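Local coordinates for protein quinoline 2-oxidoreductase large subunit (Pseudomonas putida, PDB 1T3Q) that carries the molybdenum and pterin cytosine dinucleotide cofactor of a molybdenum hydroxylase that oxidises quinoline at the carbon beside its ring nitrogen, at residues T512-I517 with I670-I674. Sequence-based numbering, arbitrary orientation.
With MCN (pterin cytosine dinucleotide), chain N.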
ATOM      1  N   THR B 512      -7.620   1.049  20.485  1.00 15.74           N
ATOM      2  CA  THR B 512      -8.838   1.388  21.207  1.00 15.74           C
ATOM      3  C   THR B 512      -8.560   2.332  22.379  1.00 14.22           C
ATOM      4  O   THR B 512      -9.165   3.397  22.479  1.00 16.02           O
ATOM      5  CB  THR B 512      -9.537   0.106  21.730  1.00 15.04           C
ATOM      6  OG1 THR B 512      -9.965  -0.690  20.615  1.00 16.36           O
ATOM      7  CG2 THR B 512     -10.742   0.456  22.590  1.00 15.12           C
ATOM      8  N   THR B 513      -7.629   1.959  23.247  1.00 15.34           N
ATOM      9  CA  THR B 513      -7.334   2.783  24.414  1.00 15.93           C
ATOM     10  C   THR B 513      -6.763   4.170  24.124  1.00 16.36           C
ATOM     11  O   THR B 513      -7.066   5.121  24.843  1.00 15.87           O
ATOM     12  CB  THR B 513      -6.407   2.040  25.398  1.00 17.28           C
ATOM     13  OG1 THR B 513      -5.238   1.570  24.715  1.00 17.06           O
ATOM     14  CG2 THR B 513      -7.143   0.860  26.015  1.00 16.70           C
ATOM     15  N   LEU B 514      -5.943   4.302  23.088  1.00 16.08           N
ATOM     16  CA  LEU B 514      -5.396   5.617  22.780  1.00 16.18           C
ATOM     17  C   LEU B 514      -6.517   6.531  22.283  1.00 16.81           C
ATOM     18  O   LEU B 514      -6.474   7.743  22.480  1.00 16.04           O
ATOM     19  CB  LEU B 514      -4.275   5.516  21.730  1.00 17.20           C
ATOM     20  CG  LEU B 514      -3.023   4.744  22.172  1.00 16.75           C
ATOM     21  CD1 LEU B 514      -1.982   4.765  21.049  1.00 18.51           C
ATOM     22  CD2 LEU B 514      -2.446   5.363  23.449  1.00 19.00           C
ATOM     23  N   ALA B 515      -7.528   5.945  21.644  1.00 14.88           N
ATOM     24  CA  ALA B 515      -8.651   6.729  21.146  1.00 15.99           C
ATOM     25  C   ALA B 515      -9.446   7.253  22.336  1.00 16.65           C
ATOM     26  O   ALA B 515      -9.948   8.374  22.307  1.00 16.11           O
ATOM     27  CB  ALA B 515      -9.553   5.870  20.250  1.00 15.60           C
ATOM     28  N   GLN B 516      -9.570   6.419  23.367  1.00 15.82           N
ATOM     29  CA  GLN B 516     -10.293   6.789  24.580  1.00 16.98           C
ATOM     30  C   GLN B 516      -9.626   7.993  25.236  1.00 17.46           C
ATOM     31  O   GLN B 516     -10.298   8.893  25.741  1.00 17.92           O
ATOM     32  CB  GLN B 516     -10.322   5.610  25.559  1.00 17.32           C
ATOM     33  CG  GLN B 516     -11.221   4.461  25.112  1.00 15.86           C
ATOM     34  CD  GLN B 516     -11.231   3.313  26.102  1.00 17.52           C
ATOM     35  OE1 GLN B 516     -10.544   2.314  25.918  1.00 16.70           O
ATOM     36  NE2 GLN B 516     -12.009   3.461  27.175  1.00 18.02           N
ATOM     37  N   ILE B 517      -8.297   8.008  25.221  1.00 17.96           N
ATOM     38  CA  ILE B 517      -7.537   9.109  25.804  1.00 17.61           C
ATOM     39  C   ILE B 517      -7.750  10.393  25.005  1.00 19.32           C
ATOM     40  O   ILE B 517      -8.049  11.444  25.573  1.00 19.25           O
ATOM     41  CB  ILE B 517      -6.015   8.795  25.827  1.00 19.58           C
ATOM     42  CG1 ILE B 517      -5.733   7.635  26.788  1.00 19.23           C
ATOM     43  CG2 ILE B 517      -5.229  10.044  26.239  1.00 20.51           C
ATOM     44  CD1 ILE B 517      -4.301   7.131  26.743  1.00 16.58           C
ATOM     45  N   ILE B 670      -7.554   2.849  31.863  1.00 18.18           N
ATOM     46  CA  ILE B 670      -8.193   3.416  30.681  1.00 17.93           C
ATOM     47  C   ILE B 670      -9.353   2.506  30.284  1.00 18.89           C
ATOM     48  O   ILE B 670     -10.467   2.965  30.031  1.00 17.72           O
ATOM     49  CB  ILE B 670      -7.219   3.481  29.488  1.00 18.41           C
ATOM     50  CG1 ILE B 670      -6.001   4.336  29.847  1.00 15.54           C
ATOM     51  CG2 ILE B 670      -7.925   4.051  28.259  1.00 15.78           C
ATOM     52  CD1 ILE B 670      -4.895   4.253  28.803  1.00 17.39           C
ATOM     53  N   ASN B 671      -9.076   1.206  30.257  1.00 17.62           N
ATOM     54  CA  ASN B 671     -10.052   0.204  29.858  1.00 18.18           C
ATOM     55  C   ASN B 671      -9.886  -1.006  30.775  1.00 18.89           C
ATOM     56  O   ASN B 671      -9.031  -1.862  30.540  1.00 18.73           O
ATOM     57  CB  ASN B 671      -9.790  -0.176  28.393  1.00 17.66           C
ATOM     58  CG  ASN B 671     -10.909  -0.991  27.786  1.00 16.51           C
ATOM     59  OD1 ASN B 671     -11.247  -2.060  28.285  1.00 16.09           O
ATOM     60  ND2 ASN B 671     -11.488  -0.488  26.694  1.00 16.38           N
ATOM     61  N   PRO B 672     -10.696  -1.086  31.845  1.00 18.77           N
ATOM     62  CA  PRO B 672     -10.625  -2.198  32.798  1.00 16.90           C
ATOM     63  C   PRO B 672     -10.619  -3.575  32.137  1.00 15.83           C
ATOM     64  O   PRO B 672      -9.877  -4.460  32.551  1.00 16.05           O
ATOM     65  CB  PRO B 672     -11.845  -1.967  33.686  1.00 17.22           C
ATOM     66  CG  PRO B 672     -11.959  -0.468  33.698  1.00 17.95           C
ATOM     67  CD  PRO B 672     -11.746  -0.126  32.238  1.00 17.34           C
ATOM     68  N   MET B 673     -11.453  -3.756  31.119  1.00 14.85           N
ATOM     69  CA  MET B 673     -11.519  -5.027  30.404  1.00 15.55           C
ATOM     70  C   MET B 673     -10.144  -5.390  29.822  1.00 13.42           C
ATOM     71  O   MET B 673      -9.653  -6.508  29.988  1.00 16.33           O
ATOM     72  CB  MET B 673     -12.535  -4.930  29.269  1.00 15.65           C
ATOM     73  CG  MET B 673     -12.684  -6.210  28.456  1.00 19.69           C
ATOM     74  SD  MET B 673     -13.836  -6.008  27.076  1.00 20.21           S
ATOM     75  CE  MET B 673     -12.787  -5.069  25.931  1.00 19.00           C
ATOM     76  N   ILE B 674      -9.535  -4.437  29.132  1.00 14.83           N
ATOM     77  CA  ILE B 674      -8.228  -4.662  28.521  1.00 13.61           C
ATOM     78  C   ILE B 674      -7.157  -4.901  29.577  1.00 13.77           C
ATOM     79  O   ILE B 674      -6.298  -5.765  29.409  1.00 14.11           O
ATOM     80  CB  ILE B 674      -7.859  -3.476  27.596  1.00 13.78           C
ATOM     81  CG1 ILE B 674      -8.676  -3.587  26.302  1.00 15.72           C
ATOM     82  CG2 ILE B 674      -6.356  -3.480  27.278  1.00 13.51           C
ATOM     83  CD1 ILE B 674      -8.580  -2.389  25.392  1.00 13.97           C
TER
HETATM   84  N1  MCN N4921      -3.898  -0.076  29.965  1.00 16.26           N
HETATM   85  C2  MCN N4921      -5.087   0.604  30.389  1.00 17.71           C
HETATM   86  N3  MCN N4921      -4.892   1.395  31.511  1.00 16.25           N
HETATM   87  C4  MCN N4921      -3.704   1.561  32.215  1.00 15.67           C
HETATM   88  C5  MCN N4921      -2.522   0.830  31.741  1.00 15.91           C
HETATM   89  C6  MCN N4921      -2.621   0.027  30.630  1.00 17.25           C
HETATM   90  O2  MCN N4921      -6.138   0.447  29.809  1.00 17.61           O
HETATM   91  N4  MCN N4921      -3.634   2.348  33.268  1.00 13.95           N
HETATM   92  C1' MCN N4921      -4.068  -0.954  28.669  1.00 15.96           C
HETATM   93  C2D MCN N4921      -3.570  -0.181  27.364  1.00 19.06           C
HETATM   94  O2' MCN N4921      -4.396  -0.565  26.208  1.00 20.10           O
HETATM   95  C3' MCN N4921      -2.112  -0.577  27.262  1.00 20.24           C
HETATM   96  C4D MCN N4921      -2.074  -2.019  27.712  1.00 18.65           C
HETATM   97  O4D MCN N4921      -3.248  -2.158  28.658  1.00 17.65           O
HETATM   98  O3' MCN N4921      -1.652  -0.430  25.873  1.00 22.30           O
HETATM   99  C5' MCN N4921      -0.708  -2.516  28.265  1.00 17.83           C
HETATM  100  O5' MCN N4921      -0.333  -1.577  29.242  1.00 23.29           O
HETATM  101  PA  MCN N4921       1.031  -0.783  29.255  1.00 20.98           P
HETATM  102  O1A MCN N4921       0.685   0.640  28.944  1.00 21.80           O
HETATM  103  O2A MCN N4921       1.676  -1.175  30.574  1.00 24.80           O
HETATM  104  O3A MCN N4921       2.139  -1.337  28.200  1.00 23.69           O
HETATM  105  PB  MCN N4921       2.253  -1.175  26.611  1.00 25.09           P
HETATM  106  O1B MCN N4921       3.522  -0.434  26.340  1.00 25.15           O
HETATM  107  O2B MCN N4921       0.988  -0.621  26.026  1.00 25.71           O
HETATM  108  O3B MCN N4921       2.370  -2.689  26.093  1.00 25.61           O
HETATM  109  C10 MCN N4921       3.600  -3.367  26.118  1.00 24.40           C
HETATM  110  C9' MCN N4921       3.506  -4.338  27.250  1.00 23.70           C
HETATM  111  C8' MCN N4921       4.835  -5.127  27.203  1.00 24.73           C
HETATM  112  S8' MCN N4921       6.310  -4.154  27.473  1.00 26.68           S
HETATM  113  C7' MCN N4921       4.964  -6.442  27.011  1.00 24.68           C
HETATM  114  S7' MCN N4921       6.511  -7.332  26.941  1.00 23.51           S
HETATM  115  C6' MCN N4921       3.662  -7.272  26.750  1.00 19.96           C
HETATM  116  C7  MCN N4921       2.468  -6.608  27.383  1.00 21.70           C
HETATM  117  O9' MCN N4921       2.351  -5.258  26.966  1.00 25.06           O
HETATM  118  N5' MCN N4921       3.634  -7.516  25.249  1.00 19.96           N
HETATM  119  C4A MCN N4921       2.289  -7.925  24.890  1.00 19.82           C
HETATM  120  N8' MCN N4921       1.205  -7.323  26.996  1.00 21.01           N
HETATM  121  C4B MCN N4921       1.134  -7.898  25.693  1.00 21.18           C
HETATM  122  N1' MCN N4921      -0.166  -8.306  25.299  1.00 20.95           N
HETATM  123  C2' MCN N4921      -0.258  -8.760  24.027  1.00 21.14           C
HETATM  124  N2' MCN N4921      -1.473  -9.175  23.608  1.00 21.33           N
HETATM  125  N3' MCN N4921       0.812  -8.796  23.156  1.00 20.91           N
HETATM  126  C4' MCN N4921       2.159  -8.383  23.479  1.00 21.48           C
HETATM  127  O4' MCN N4921       3.041  -8.445  22.658  1.00 19.82           O
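The side-chain amides of Gln516 and Asn671 meet at about a right angle, their planes 89° apart, and join helices 510-522 and 672-692 in the molybdopterin cofactor-binding domain of this xanthine dehydrogenase family member. Asn671 ND2 donates almost in its own amide plane to Gln516 OE1 at 3.1 Å, reaching that oxygen from a direction tilted off the carbonyl plane. Asn671 is the N-cap of helix 672-692: with CG anti to the backbone N (chi1 -168°), its OD1 accepts from Ile674 N at 3.0 Å, while ND2 faces helix 510-522 and also donates to Val18 O. Asparagine suits the place because one short amide both caps a helix and ties it to a neighbour. Glutamine, extended beyond CG, is long enough to bring OE1 to Asn671 ND2, and its NE2 is held by the carbonyls of Ser13 and Thr16. Replacing Gln516 by alanine is likely to leave Asn671 ND2 with Val18 O but without its partner across the contact, the carbonyls of Ser13 and Thr16 without NE2, and a gap beside Ile670 CG2.

The same turn binds the cytosine end of the cofactor, reading the base edge with backbone amides: Ile670 N gives a nearly straight 3.1 Å bond to MCN N3, and Asn671 N donates to MCN O2. Branched aliphatic side chains surround these polar links. Ile670 CD1 packs on Ile517 CD1 at 3.6 Å, and its CG2 lies against Thr513 CB. A threonine suits this place, since Thr513 has two unlike branches: its methyl CG2 meets Ile674 CD1 tip to tip, while OG1, with Gly509 O also in hydrogen-bonding range, lies 2.7 Å from the ribose hydroxyl oxygen MCN O2'.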